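Local coordinates for protein F420-dependent methylenetetrahydromethanopterin dehydrogenase (Methanopyrus kandleri, PDB 1QV9) that catalyses the reversible, coenzyme F420-dependent reduction of methenyl-tetrahydromethanopterin to methylene-tetrahydromethanopterin in methanogenesis from carbon dioxide, at residues 260-265 and 274-279; 197-202 and 253-258; 3-8 and 61-66; 30-35 and 163-168; 129-134 and 233-238. All blocks are in the same frame, centred on the assembly; numbering follows the deposited sequence.

Interaction 1 (260-265 and 274-279)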
# COMPACT_ATOMS: atom_id res chain seq x y z
N ALA A 260 7.70 -20.60 -2.01
CA ALA A 260 7.64 -21.58 -0.95
C ALA A 260 6.27 -21.69 -0.30
O ALA A 260 6.16 -22.09 0.85
CB ALA A 260 8.70 -21.22 0.13
N VAL A 261 5.23 -21.34 -1.03
CA VAL A 261 3.89 -21.42 -0.46
C VAL A 261 3.45 -22.89 -0.22
O VAL A 261 3.22 -23.64 -1.17
CB VAL A 261 2.83 -20.74 -1.38
CG1 VAL A 261 1.44 -20.82 -0.67
CG2 VAL A 261 3.20 -19.29 -1.70
N LEU A 262 3.28 -23.28 1.05
CA LEU A 262 2.84 -24.63 1.35
C LEU A 262 1.42 -24.87 0.87
O LEU A 262 0.49 -24.06 1.12
CB LEU A 262 2.90 -24.88 2.86
CG LEU A 262 2.42 -26.25 3.34
CD1 LEU A 262 3.41 -27.31 2.80
CD2 LEU A 262 2.46 -26.29 4.87
N ARG A 263 1.22 -25.99 0.16
CA ARG A 263 -0.11 -26.40 -0.26
C ARG A 263 -0.27 -27.87 0.12
O ARG A 263 0.65 -28.68 -0.13
CB ARG A 263 -0.34 -26.19 -1.75
CG ARG A 263 -0.10 -24.78 -2.21
CD ARG A 263 -0.36 -24.59 -3.73
NE ARG A 263 0.12 -23.25 -4.07
CZ ARG A 263 -0.59 -22.13 -3.99
NH1 ARG A 263 0.01 -20.98 -4.26
NH2 ARG A 263 -1.90 -22.16 -3.74
N THR A 264 -1.38 -28.22 0.74
CA THR A 264 -1.64 -29.58 1.20
C THR A 264 -3.02 -30.03 0.77
O THR A 264 -3.94 -30.16 1.58
CB THR A 264 -1.49 -29.72 2.76
OG1 THR A 264 -2.37 -28.80 3.45
CG2 THR A 264 -0.05 -29.46 3.17
N PRO A 265 -3.20 -30.27 -0.55
CA PRO A 265 -4.48 -30.71 -1.11
C PRO A 265 -4.75 -32.17 -0.87
O PRO A 265 -3.82 -32.96 -0.63
CB PRO A 265 -4.33 -30.42 -2.60
CG PRO A 265 -2.85 -30.77 -2.81
CD PRO A 265 -2.16 -30.15 -1.60
N SER A 274 1.36 -32.92 -0.47
CA SER A 274 2.07 -31.72 -0.07
C SER A 274 3.01 -31.22 -1.15
O SER A 274 3.55 -32.00 -1.94
CB SER A 274 2.84 -31.99 1.23
OG SER A 274 3.54 -30.85 1.65
N LYS A 275 3.17 -29.90 -1.21
CA LYS A 275 4.09 -29.28 -2.16
C LYS A 275 4.45 -27.89 -1.66
O LYS A 275 3.72 -27.33 -0.83
CB LYS A 275 3.45 -29.14 -3.55
CG LYS A 275 2.12 -28.34 -3.57
CD LYS A 275 1.66 -28.11 -4.99
CE LYS A 275 2.43 -27.02 -5.73
NZ LYS A 275 1.99 -26.92 -7.19
N ARG A 276 5.55 -27.35 -2.17
CA ARG A 276 6.02 -25.99 -1.84
C ARG A 276 6.26 -25.16 -3.09
O ARG A 276 5.78 -24.03 -3.20
CB ARG A 276 7.33 -26.06 -1.07
CG ARG A 276 7.21 -26.55 0.31
CD ARG A 276 7.29 -25.36 1.23
NE ARG A 276 7.06 -25.77 2.60
CZ ARG A 276 6.67 -24.94 3.54
NH1 ARG A 276 6.48 -25.37 4.76
NH2 ARG A 276 6.48 -23.66 3.24
N LYS A 277 7.01 -25.68 -4.05
CA LYS A 277 7.27 -24.92 -5.26
C LYS A 277 6.02 -24.88 -6.12
O LYS A 277 5.28 -25.86 -6.24
CB LYS A 277 8.45 -25.52 -6.01
CG LYS A 277 9.73 -25.51 -5.17
CD LYS A 277 10.93 -25.89 -6.02
CE LYS A 277 12.21 -25.96 -5.20
NZ LYS A 277 12.57 -24.63 -4.63
N PHE A 278 5.79 -23.74 -6.76
CA PHE A 278 4.59 -23.54 -7.52
C PHE A 278 4.34 -24.55 -8.64
O PHE A 278 3.23 -24.99 -8.84
CB PHE A 278 4.57 -22.11 -8.09
CG PHE A 278 3.33 -21.77 -8.85
CD1 PHE A 278 3.32 -21.78 -10.23
CD2 PHE A 278 2.14 -21.45 -8.19
CE1 PHE A 278 2.18 -21.47 -10.95
CE2 PHE A 278 0.98 -21.14 -8.91
CZ PHE A 278 1.00 -21.15 -10.30
N MSE A 279 5.41 -24.91 -9.34
CA MSE A 279 5.28 -25.85 -10.44
C MSE A 279 5.51 -27.31 -10.05
O MSE A 279 5.52 -28.19 -10.93
CB MSE A 279 6.23 -25.46 -11.57
CG MSE A 279 6.01 -24.07 -12.14
SE MSE A 279 4.32 -23.67 -13.05
CE MSE A 279 3.29 -25.14 -12.68
O HOH W 1 5.23 -21.71 -4.06
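The guanidinium of Arg276 has Leu262 CB stacked centrally on one face, 3.7 Å above the plane. At its edge, in plane, sits Ala260 O, which takes a hydrogen bond of 2.9 Å from Arg276 NH2, almost in line with the carbonyl. The guanidinium of Arg263 has Val261 CG1 near the margin of one face, while its NH1 lies near the plane of the Phe278 ring, at that ring's edge. Arg276 reaches Ala260 because its chain bends at chi2 (-103°). Next to Arg276 in the chain, Lys275 pairs with Arg263 in a single antiparallel hydrogen-bonded bridge: Arg263 N donates to Lys275 O and Lys275 N to Arg263 O, both at 3.0 Å. Toward Ala260, a water links Val261 N, from which it accepts, with Arg276 O. Lys275 folds back so that NZ donates to Phe278 O, and it also bonds to Glu130 O of a neighbouring subunit. The guanidinium of Arg263 is spent between subunits: NH2 on Phe131 O and Glu136 of that same subunit, NH1 on Tyr198 OH of another. An alanine in place of Arg276 would probably leave Ala260 O without this donor and Leu262 CB without its flat cover. Main-chain carbonyls thus take up much of the cationic hydrogen bonding here, joining this C-terminal loop to itself and to its neighbour.

Interaction 2 (197-202 and 253-258)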
# COMPACT_ATOMS: atom_id res chain seq x y z
N PRO A 197 11.14 -16.91 7.84
CA PRO A 197 10.81 -16.63 9.23
C PRO A 197 10.01 -15.35 9.49
O PRO A 197 9.22 -15.34 10.45
CB PRO A 197 12.18 -16.65 9.91
CG PRO A 197 13.10 -16.17 8.88
CD PRO A 197 12.59 -16.81 7.59
N TYR A 198 10.20 -14.32 8.66
CA TYR A 198 9.42 -13.08 8.86
C TYR A 198 7.96 -13.35 8.50
O TYR A 198 7.06 -12.73 9.06
CB TYR A 198 10.01 -11.93 8.05
CG TYR A 198 11.38 -11.58 8.58
CD1 TYR A 198 11.52 -10.83 9.76
CD2 TYR A 198 12.55 -12.07 7.97
CE1 TYR A 198 12.80 -10.58 10.32
CE2 TYR A 198 13.83 -11.80 8.53
CZ TYR A 198 13.94 -11.07 9.68
OH TYR A 198 15.19 -10.85 10.20
N ALA A 199 7.69 -14.30 7.59
CA ALA A 199 6.28 -14.63 7.32
C ALA A 199 5.66 -15.23 8.60
O ALA A 199 4.54 -14.90 8.95
CB ALA A 199 6.19 -15.66 6.14
N MSE A 200 6.38 -16.14 9.28
CA MSE A 200 5.86 -16.71 10.51
C MSE A 200 5.60 -15.60 11.54
O MSE A 200 4.58 -15.59 12.22
CB MSE A 200 6.84 -17.74 11.12
CG MSE A 200 6.28 -18.31 12.40
SE MSE A 200 7.57 -19.66 13.11
CE MSE A 200 8.94 -18.43 13.56
N VAL A 201 6.57 -14.69 11.68
CA VAL A 201 6.45 -13.65 12.67
C VAL A 201 5.29 -12.69 12.36
O VAL A 201 4.55 -12.24 13.28
CB VAL A 201 7.81 -12.92 12.79
CG1 VAL A 201 7.66 -11.61 13.49
CG2 VAL A 201 8.78 -13.86 13.56
N LYS A 202 5.10 -12.38 11.08
CA LYS A 202 3.95 -11.53 10.72
C LYS A 202 2.64 -12.28 10.99
O LYS A 202 1.65 -11.69 11.38
CB LYS A 202 4.03 -11.14 9.23
CG LYS A 202 5.14 -10.16 8.97
CD LYS A 202 5.34 -9.89 7.46
CE LYS A 202 6.51 -8.95 7.16
NZ LYS A 202 6.24 -7.53 7.48
N GLU A 253 2.51 -13.19 0.89
CA GLU A 253 3.29 -12.64 -0.22
C GLU A 253 4.79 -12.93 -0.02
O GLU A 253 5.50 -13.12 -0.99
CB GLU A 253 3.05 -11.13 -0.41
CG GLU A 253 1.63 -10.82 -0.91
CD GLU A 253 1.28 -11.43 -2.29
OE1 GLU A 253 0.24 -12.11 -2.41
OE2 GLU A 253 2.04 -11.16 -3.23
N LEU A 254 5.27 -12.98 1.23
CA LEU A 254 6.68 -13.30 1.49
C LEU A 254 6.93 -14.75 1.06
O LEU A 254 7.99 -15.05 0.48
CB LEU A 254 7.04 -13.15 2.99
CG LEU A 254 7.32 -11.72 3.43
CD1 LEU A 254 7.48 -11.71 4.93
CD2 LEU A 254 8.57 -11.15 2.76
N GLU A 255 5.98 -15.64 1.32
CA GLU A 255 6.19 -17.03 0.89
C GLU A 255 6.20 -17.05 -0.61
O GLU A 255 6.99 -17.80 -1.23
CB GLU A 255 5.12 -17.95 1.44
CG GLU A 255 5.19 -18.12 2.98
CD GLU A 255 6.42 -18.91 3.45
OE1 GLU A 255 6.37 -20.17 3.51
OE2 GLU A 255 7.44 -18.26 3.76
N LYS A 256 5.35 -16.25 -1.25
CA LYS A 256 5.37 -16.24 -2.72
C LYS A 256 6.74 -15.77 -3.24
O LYS A 256 7.25 -16.31 -4.24
CB LYS A 256 4.27 -15.33 -3.31
CG LYS A 256 2.86 -15.89 -3.12
CD LYS A 256 1.83 -14.92 -3.72
CE LYS A 256 0.43 -15.38 -3.46
NZ LYS A 256 -0.55 -14.33 -3.96
N SER A 257 7.34 -14.77 -2.60
CA SER A 257 8.63 -14.27 -3.06
C SER A 257 9.70 -15.35 -3.03
O SER A 257 10.66 -15.30 -3.81
CB SER A 257 9.08 -13.05 -2.25
OG SER A 257 9.58 -13.40 -0.99
N ASN A 258 9.54 -16.31 -2.14
CA ASN A 258 10.50 -17.40 -2.03
C ASN A 258 10.05 -18.66 -2.75
O ASN A 258 10.70 -19.70 -2.61
CB ASN A 258 10.72 -17.74 -0.57
CG ASN A 258 11.56 -16.72 0.13
OD1 ASN A 258 12.68 -16.44 -0.29
ND2 ASN A 258 11.04 -16.16 1.19
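Tyr198 is the first residue of helix 197-202 to touch helix 253-257, its CB lying 4.0 Å from Leu254 CD1 and its ring extending to a neighbouring subunit, where OH bonds to Arg263. Ala199 follows, its CB directed toward the other helix. Its backbone N lies 3.7 Å from Leu254 CD1, and its methyl CB sits 4.1 Å from Leu254 CB and touches Glu255 OE2. Glu255 is bent at chi2 (-69°), which brings its carboxylate beside Ala199; OE2 accepts from Asn196 N, OE1 from Glu195 N. The two helices run antiparallel, at 170° with axes 9.1 Å apart, as neighbours in the helix bundle of this subunit; small Ala199 lets its CA approach that of Leu254 to 6.0 Å. Lys202, a turn further on, crosses Leu254 at about a right angle, and Lys202 CE meets Leu254 CD1 at 3.7 Å. Bent at chi4, it carries NZ to Glu250 of its own subunit, Glu253 of the subunit that binds Tyr198, and Glu239 of a further neighbouring subunit.

Interaction 3 (3-8 and 61-66)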
# COMPACT_ATOMS: atom_id res chain seq x y z
N VAL A 3 -15.73 -45.27 3.33
CA VAL A 3 -16.15 -43.87 3.37
C VAL A 3 -16.49 -43.42 4.79
O VAL A 3 -17.34 -44.03 5.44
CB VAL A 3 -17.40 -43.68 2.48
CG1 VAL A 3 -17.96 -42.27 2.61
CG2 VAL A 3 -17.06 -44.00 1.02
N ALA A 4 -15.82 -42.38 5.26
CA ALA A 4 -16.06 -41.81 6.58
C ALA A 4 -17.27 -40.87 6.48
O ALA A 4 -17.43 -40.15 5.49
CB ALA A 4 -14.84 -41.03 7.04
N LYS A 5 -18.11 -40.87 7.50
CA LYS A 5 -19.31 -40.03 7.50
C LYS A 5 -19.32 -39.15 8.74
O LYS A 5 -18.91 -39.58 9.81
CB LYS A 5 -20.56 -40.90 7.48
CG LYS A 5 -20.77 -41.57 6.13
CD LYS A 5 -22.00 -42.46 6.10
CE LYS A 5 -21.80 -43.73 6.91
NZ LYS A 5 -22.98 -44.64 6.79
N ALA A 6 -19.76 -37.90 8.58
CA ALA A 6 -19.84 -37.01 9.73
C ALA A 6 -20.97 -36.00 9.53
O ALA A 6 -21.33 -35.69 8.40
CB ALA A 6 -18.52 -36.26 9.92
N ILE A 7 -21.51 -35.50 10.63
CA ILE A 7 -22.54 -34.47 10.56
C ILE A 7 -21.92 -33.26 11.25
O ILE A 7 -21.27 -33.40 12.28
CB ILE A 7 -23.82 -34.86 11.33
CG1 ILE A 7 -24.47 -36.10 10.70
CG2 ILE A 7 -24.84 -33.67 11.33
CD1 ILE A 7 -25.67 -36.62 11.47
N PHE A 8 -22.11 -32.09 10.67
CA PHE A 8 -21.61 -30.83 11.24
C PHE A 8 -22.83 -30.02 11.65
O PHE A 8 -23.77 -29.91 10.88
CB PHE A 8 -20.80 -30.03 10.21
CG PHE A 8 -19.48 -30.66 9.89
CD1 PHE A 8 -19.38 -31.68 8.94
CD2 PHE A 8 -18.32 -30.22 10.54
CE1 PHE A 8 -18.13 -32.26 8.63
CE2 PHE A 8 -17.05 -30.80 10.23
CZ PHE A 8 -16.97 -31.82 9.27
N GLU A 61 -29.68 -41.40 12.68
CA GLU A 61 -30.22 -42.76 12.72
C GLU A 61 -30.03 -43.51 11.40
O GLU A 61 -29.63 -44.68 11.40
CB GLU A 61 -31.71 -42.74 13.08
CG GLU A 61 -32.27 -44.14 13.32
CD GLU A 61 -33.78 -44.16 13.51
OE1 GLU A 61 -34.32 -45.24 13.86
OE2 GLU A 61 -34.43 -43.11 13.31
N ASP A 62 -30.31 -42.85 10.29
CA ASP A 62 -30.15 -43.49 8.99
C ASP A 62 -28.79 -43.22 8.37
O ASP A 62 -28.27 -44.03 7.59
CB ASP A 62 -31.24 -43.01 8.02
CG ASP A 62 -31.13 -43.66 6.65
OD1 ASP A 62 -30.69 -42.99 5.69
OD2 ASP A 62 -31.48 -44.86 6.53
N PHE A 63 -28.20 -42.08 8.70
CA PHE A 63 -26.91 -41.72 8.11
C PHE A 63 -25.74 -42.45 8.77
O PHE A 63 -24.77 -42.72 8.10
CB PHE A 63 -26.72 -40.20 8.18
CG PHE A 63 -25.51 -39.68 7.44
CD1 PHE A 63 -25.33 -39.89 6.07
CD2 PHE A 63 -24.54 -38.92 8.12
CE1 PHE A 63 -24.24 -39.38 5.40
CE2 PHE A 63 -23.45 -38.41 7.45
CZ PHE A 63 -23.29 -38.63 6.09
N GLU A 64 -25.87 -42.76 10.06
CA GLU A 64 -24.84 -43.49 10.81
C GLU A 64 -23.46 -42.82 10.73
O GLU A 64 -22.48 -43.40 10.22
CB GLU A 64 -24.75 -44.94 10.31
CG GLU A 64 -26.09 -45.64 10.26
CD GLU A 64 -26.00 -47.13 9.95
OE1 GLU A 64 -25.18 -47.51 9.09
OE2 GLU A 64 -26.77 -47.90 10.56
N PRO A 65 -23.36 -41.57 11.22
CA PRO A 65 -22.08 -40.86 11.20
C PRO A 65 -21.04 -41.50 12.13
O PRO A 65 -21.40 -42.10 13.15
CB PRO A 65 -22.45 -39.47 11.68
CG PRO A 65 -23.58 -39.71 12.61
CD PRO A 65 -24.40 -40.77 11.89
N ASP A 66 -19.77 -41.36 11.75
CA ASP A 66 -18.67 -41.85 12.57
C ASP A 66 -18.40 -40.83 13.67
O ASP A 66 -17.96 -41.16 14.75
CB ASP A 66 -17.47 -42.07 11.66
CG ASP A 66 -17.73 -43.14 10.64
OD1 ASP A 66 -17.54 -42.89 9.43
OD2 ASP A 66 -18.16 -44.25 11.06
O HOH W 2 -18.45 -44.76 7.89
O HOH W 3 -22.45 -47.00 8.11
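Strand 4-8 and the turn leaving helix 61-63 run at 100° to one another and meet through Lys5, whose O accepts from Asp66 N at 2.8 Å. Asp66 closes the pairing with its side chain: OD1, met from above the carboxylate plane, takes the Lys5 N-H at 2.9 Å. A water joins the same OD1 to Val3 O. The Lys5 chain lies over one face of the Phe63 ring, its CD in CH-pi contact 4.1 Å from the centroid, then bends at chi3 (-72°) so that NZ donates to Phe63 O. A second water links this ammonium to Glu64 OE1. Ile7 CG1 packs on Phe63 CD2, and Ile7 CD1 on Pro65 CG. An alanine here ends at CB, costing the ring face most of its cover and Phe63 O its donor, and would probably loosen the helix exit. Glu64, first beyond the helix, has positive phi. Helix 46-63 links strands 33-39 and 67-71 in a beta-alpha-beta crossover past strand 4-10, which lies between them in the parallel sheet.

Interaction 4 (30-35 and 163-168)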
# COMPACT_ATOMS: atom_id res chain seq x y z
N ARG A 30 -13.29 -35.76 -3.13
CA ARG A 30 -12.86 -36.84 -2.26
C ARG A 30 -13.88 -37.97 -2.31
O ARG A 30 -15.07 -37.76 -2.07
CB ARG A 30 -12.71 -36.41 -0.80
CG ARG A 30 -11.37 -35.85 -0.45
CD ARG A 30 -11.31 -35.51 1.03
NE ARG A 30 -10.98 -36.65 1.90
CZ ARG A 30 -10.58 -36.52 3.16
NH1 ARG A 30 -10.28 -37.59 3.90
NH2 ARG A 30 -10.48 -35.31 3.71
N GLU A 31 -13.40 -39.17 -2.57
CA GLU A 31 -14.28 -40.32 -2.65
C GLU A 31 -14.43 -41.03 -1.31
O GLU A 31 -15.21 -41.97 -1.19
CB GLU A 31 -13.72 -41.31 -3.68
CG GLU A 31 -13.23 -40.66 -4.97
CD GLU A 31 -12.66 -41.67 -5.97
OE1 GLU A 31 -13.39 -42.05 -6.91
OE2 GLU A 31 -11.48 -42.09 -5.82
N ASP A 32 -13.68 -40.60 -0.30
CA ASP A 32 -13.73 -41.28 0.99
C ASP A 32 -14.48 -40.62 2.13
O ASP A 32 -14.36 -41.07 3.27
CB ASP A 32 -12.31 -41.55 1.48
CG ASP A 32 -11.54 -40.26 1.74
OD1 ASP A 32 -10.68 -40.26 2.64
OD2 ASP A 32 -11.79 -39.27 1.01
N VAL A 33 -15.24 -39.57 1.85
CA VAL A 33 -16.02 -38.90 2.89
C VAL A 33 -17.41 -38.53 2.39
O VAL A 33 -17.63 -38.39 1.20
CB VAL A 33 -15.34 -37.57 3.36
CG1 VAL A 33 -13.99 -37.86 3.97
CG2 VAL A 33 -15.21 -36.59 2.17
N GLU A 34 -18.33 -38.37 3.33
CA GLU A 34 -19.70 -37.94 3.04
C GLU A 34 -20.12 -37.18 4.27
O GLU A 34 -19.98 -37.68 5.39
CB GLU A 34 -20.62 -39.15 2.84
CG GLU A 34 -22.03 -38.73 2.50
CD GLU A 34 -22.93 -39.88 2.03
OE1 GLU A 34 -24.06 -39.57 1.61
OE2 GLU A 34 -22.51 -41.05 2.08
N PHE A 35 -20.61 -35.95 4.08
CA PHE A 35 -21.03 -35.13 5.21
C PHE A 35 -22.44 -34.61 5.05
O PHE A 35 -22.98 -34.50 3.95
CB PHE A 35 -20.13 -33.88 5.33
CG PHE A 35 -18.65 -34.16 5.39
CD1 PHE A 35 -17.75 -33.36 4.72
CD2 PHE A 35 -18.16 -35.17 6.20
CE1 PHE A 35 -16.35 -33.57 4.84
CE2 PHE A 35 -16.76 -35.38 6.32
CZ PHE A 35 -15.87 -34.58 5.64
N GLU A 163 -7.01 -36.60 10.54
CA GLU A 163 -6.57 -37.70 11.41
C GLU A 163 -7.81 -38.47 11.94
O GLU A 163 -7.85 -39.71 11.96
CB GLU A 163 -5.77 -37.14 12.59
CG GLU A 163 -5.28 -38.19 13.60
CD GLU A 163 -4.71 -37.56 14.88
OE1 GLU A 163 -3.79 -36.72 14.77
OE2 GLU A 163 -5.18 -37.91 15.99
N LEU A 164 -8.83 -37.73 12.37
CA LEU A 164 -10.05 -38.35 12.88
C LEU A 164 -10.77 -39.14 11.76
O LEU A 164 -11.33 -40.22 12.01
CB LEU A 164 -10.96 -37.26 13.44
CG LEU A 164 -12.02 -37.68 14.45
CD1 LEU A 164 -11.36 -38.29 15.70
CD2 LEU A 164 -12.86 -36.45 14.82
N ILE A 165 -10.74 -38.62 10.54
CA ILE A 165 -11.37 -39.29 9.42
C ILE A 165 -10.65 -40.62 9.15
O ILE A 165 -11.31 -41.61 8.84
CB ILE A 165 -11.36 -38.42 8.15
CG1 ILE A 165 -12.44 -37.34 8.31
CG2 ILE A 165 -11.61 -39.27 6.89
CD1 ILE A 165 -12.29 -36.21 7.36
N GLU A 166 -9.32 -40.65 9.30
CA GLU A 166 -8.65 -41.93 9.06
C GLU A 166 -9.09 -42.97 10.09
O GLU A 166 -9.30 -44.14 9.74
CB GLU A 166 -7.13 -41.74 9.05
CG GLU A 166 -6.67 -41.09 7.74
CD GLU A 166 -7.20 -41.82 6.50
OE1 GLU A 166 -6.84 -43.01 6.29
OE2 GLU A 166 -7.98 -41.21 5.72
N LYS A 167 -9.26 -42.55 11.35
CA LYS A 167 -9.74 -43.46 12.39
C LYS A 167 -11.21 -43.86 12.21
O LYS A 167 -11.63 -44.98 12.55
CB LYS A 167 -9.57 -42.80 13.75
CG LYS A 167 -8.13 -42.49 14.02
CD LYS A 167 -7.92 -41.86 15.36
CE LYS A 167 -6.42 -41.63 15.59
NZ LYS A 167 -6.13 -40.85 16.82
N ALA A 168 -12.01 -42.93 11.72
CA ALA A 168 -13.43 -43.18 11.47
C ALA A 168 -13.57 -44.32 10.46
O ALA A 168 -14.50 -45.15 10.56
CB ALA A 168 -14.09 -41.91 10.91
O HOH W 4 -8.44 -38.31 6.26
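Ile165 points from its helix at the start of strand 33-35, with CG1 anti to the carbonyl carbon and CG2 anti to the backbone N. From CB two branches part. Ile165 CG2 meets Arg30 NH1 at 3.7 Å and also Val33 CG1. On the other branch, Ile165 CD1 lies 4.1 Å from Val33 CG1. This tip, Ile165 CD1, also reaches the edge of the Phe35 ring, 4.3 Å from Phe35 CZ. Val33 and Ile165 cross at about a right angle. This is helix-on-sheet packing of the alpha/beta domain: helix 153-169 lies against strand 33-39, outermost in the sheet of this chain, and its neighbour 4-10, where Ala4 also touches Ile165. Arg30, bent at chi3, reaches Ile165 tip to tip, its rotation fixed by Asp32, which it grips side-on, Arg30 NE to Asp32 OD2 at 2.9 Å and Arg30 NH1 to Asp32 OD1 at 3.0 Å. Val33 CG1 lies over one face of that guanidinium, 3.6 Å above its plane. Arg30 NH2 turns to Asp162 and Leu24 O. A water accepts from Arg30 NH1 and donates to Glu166 OE2. The carboxylates of Asp32 and Glu166, which would probably repel each other, share Lys169 as a salt-bridge partner.

Interaction 5 (129-134 and 233-238)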
# COMPACT_ATOMS: atom_id res chain seq x y z
N ARG A 129 -25.98 -2.78 17.19
CA ARG A 129 -26.84 -2.39 16.08
C ARG A 129 -26.45 -1.09 15.34
O ARG A 129 -26.67 -0.95 14.13
CB ARG A 129 -28.32 -2.29 16.58
CG ARG A 129 -29.30 -1.92 15.50
CD ARG A 129 -30.77 -1.96 15.99
NE ARG A 129 -31.22 -3.33 16.22
CZ ARG A 129 -31.18 -3.95 17.39
NH1 ARG A 129 -31.61 -5.21 17.50
NH2 ARG A 129 -30.74 -3.32 18.47
N GLU A 130 -25.87 -0.13 16.05
CA GLU A 130 -25.48 1.13 15.44
C GLU A 130 -24.29 1.01 14.48
O GLU A 130 -24.03 1.92 13.73
CB GLU A 130 -25.09 2.14 16.51
CG GLU A 130 -26.20 2.49 17.51
CD GLU A 130 -26.23 1.60 18.77
OE1 GLU A 130 -26.71 2.10 19.82
OE2 GLU A 130 -25.80 0.42 18.73
N PHE A 131 -23.63 -0.14 14.50
CA PHE A 131 -22.42 -0.33 13.69
C PHE A 131 -22.48 -1.57 12.84
O PHE A 131 -22.16 -1.53 11.63
CB PHE A 131 -21.22 -0.48 14.63
CG PHE A 131 -19.93 -0.81 13.92
CD1 PHE A 131 -19.31 0.14 13.14
CD2 PHE A 131 -19.36 -2.08 14.05
CE1 PHE A 131 -18.10 -0.14 12.45
CE2 PHE A 131 -18.15 -2.36 13.37
CZ PHE A 131 -17.54 -1.40 12.59
N LEU A 132 -22.91 -2.67 13.44
CA LEU A 132 -22.93 -3.92 12.67
C LEU A 132 -24.19 -4.21 11.87
O LEU A 132 -25.19 -4.70 12.43
CB LEU A 132 -22.67 -5.09 13.61
CG LEU A 132 -22.34 -6.39 12.84
CD1 LEU A 132 -20.85 -6.36 12.50
CD2 LEU A 132 -22.71 -7.62 13.63
N ASP A 133 -24.15 -3.96 10.56
CA ASP A 133 -25.27 -4.33 9.68
C ASP A 133 -24.76 -5.56 8.89
O ASP A 133 -23.63 -5.99 9.13
CB ASP A 133 -25.70 -3.19 8.75
CG ASP A 133 -24.71 -2.90 7.62
OD1 ASP A 133 -23.50 -3.14 7.80
OD2 ASP A 133 -25.16 -2.42 6.56
N PRO A 134 -25.59 -6.15 8.02
CA PRO A 134 -25.16 -7.34 7.25
C PRO A 134 -23.84 -7.15 6.48
O PRO A 134 -22.96 -8.04 6.53
CB PRO A 134 -26.35 -7.62 6.34
CG PRO A 134 -27.54 -7.19 7.27
CD PRO A 134 -27.03 -5.88 7.81
N ILE A 233 -15.80 2.18 20.06
CA ILE A 233 -15.08 1.02 20.53
C ILE A 233 -15.29 -0.20 19.61
O ILE A 233 -14.29 -0.83 19.21
CB ILE A 233 -15.48 0.69 22.02
CG1 ILE A 233 -14.94 1.81 22.92
CG2 ILE A 233 -14.91 -0.67 22.44
CD1 ILE A 233 -15.42 1.71 24.38
N VAL A 234 -16.54 -0.55 19.29
CA VAL A 234 -16.70 -1.75 18.45
C VAL A 234 -16.12 -1.51 17.06
O VAL A 234 -15.60 -2.46 16.44
CB VAL A 234 -18.16 -2.26 18.34
CG1 VAL A 234 -18.65 -2.73 19.74
CG2 VAL A 234 -19.05 -1.22 17.72
N ALA A 235 -16.16 -0.28 16.57
CA ALA A 235 -15.61 0.00 15.23
C ALA A 235 -14.11 -0.16 15.25
O ALA A 235 -13.50 -0.61 14.27
CB ALA A 235 -15.94 1.41 14.78
N SER A 236 -13.47 0.20 16.37
CA SER A 236 -12.03 0.07 16.46
C SER A 236 -11.60 -1.41 16.41
O SER A 236 -10.53 -1.72 15.89
CB SER A 236 -11.49 0.77 17.72
OG SER A 236 -11.69 -0.00 18.87
N ALA A 237 -12.44 -2.31 16.91
CA ALA A 237 -12.16 -3.74 16.89
C ALA A 237 -12.09 -4.20 15.42
O ALA A 237 -11.20 -5.00 15.04
CB ALA A 237 -13.25 -4.49 17.62
N HIS A 238 -13.00 -3.68 14.61
CA HIS A 238 -13.03 -4.08 13.19
C HIS A 238 -11.82 -3.50 12.44
O HIS A 238 -11.28 -4.15 11.53
CB HIS A 238 -14.34 -3.66 12.57
CG HIS A 238 -15.48 -4.60 12.84
ND1 HIS A 238 -15.77 -5.13 14.09
CD2 HIS A 238 -16.46 -5.06 12.02
CE1 HIS A 238 -16.87 -5.86 14.02
NE2 HIS A 238 -17.31 -5.82 12.77
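Phe131 drives its ring against helix 233-238, one face over Ala235, whose CA makes a CH-pi contact 3.9 Å from the ring centroid. The methyl of Ala235 touches the rim, with Ala235 CB 3.5 Å from Phe131 CE1. Phe131 CG is anti to the backbone N (chi1 175°), which sets the ring toward the helix. Its leading edge then meets the face of His238 in a T-shaped pair: the planes stand at 82°, the centroids lie 4.8 Å apart, and Phe131 CE2 is over the centre of the imidazole, 3.4 Å above the plane. Val234 CG2 packs 3.8 Å from Phe131 CB and likewise from Phe131 CD2. Leu132 crosses His238 at about a right angle and brings CD1 to the imidazole. The contact thus seats the loop 129-134, just before helix 134-150 with Asp133 as its N-cap, on the long helix 227-257; His238 also meets Tyr140 of helix 134-150, and helix 197-223 packs on Ile233, Ser236 and Ala237.

In the fold
Interactions 3 and 4 form one neighbourhood, their centres 10 Å apart: strands 4-10 and 33-39 are adjacent in the parallel sheet, and Asp66 CB packs on Ala168 CB at 3.5 Å. The Asp66 side chain is about 12 Å, and that of Glu166 about 10 Å, from a bound magnesium ion, too far to be ligands. Interactions 1 and 2 touch as well, 14 Å between centres, where Ala260 N probably bonds to Glu255 O as the chain leaves helix 227-257. Interaction 5 uses this same helix, its centre 31 Å from that of interaction 2. Across subunits, Tyr198 of interaction 2 packs edge-to-face with Phe278 of interaction 1 in another copy.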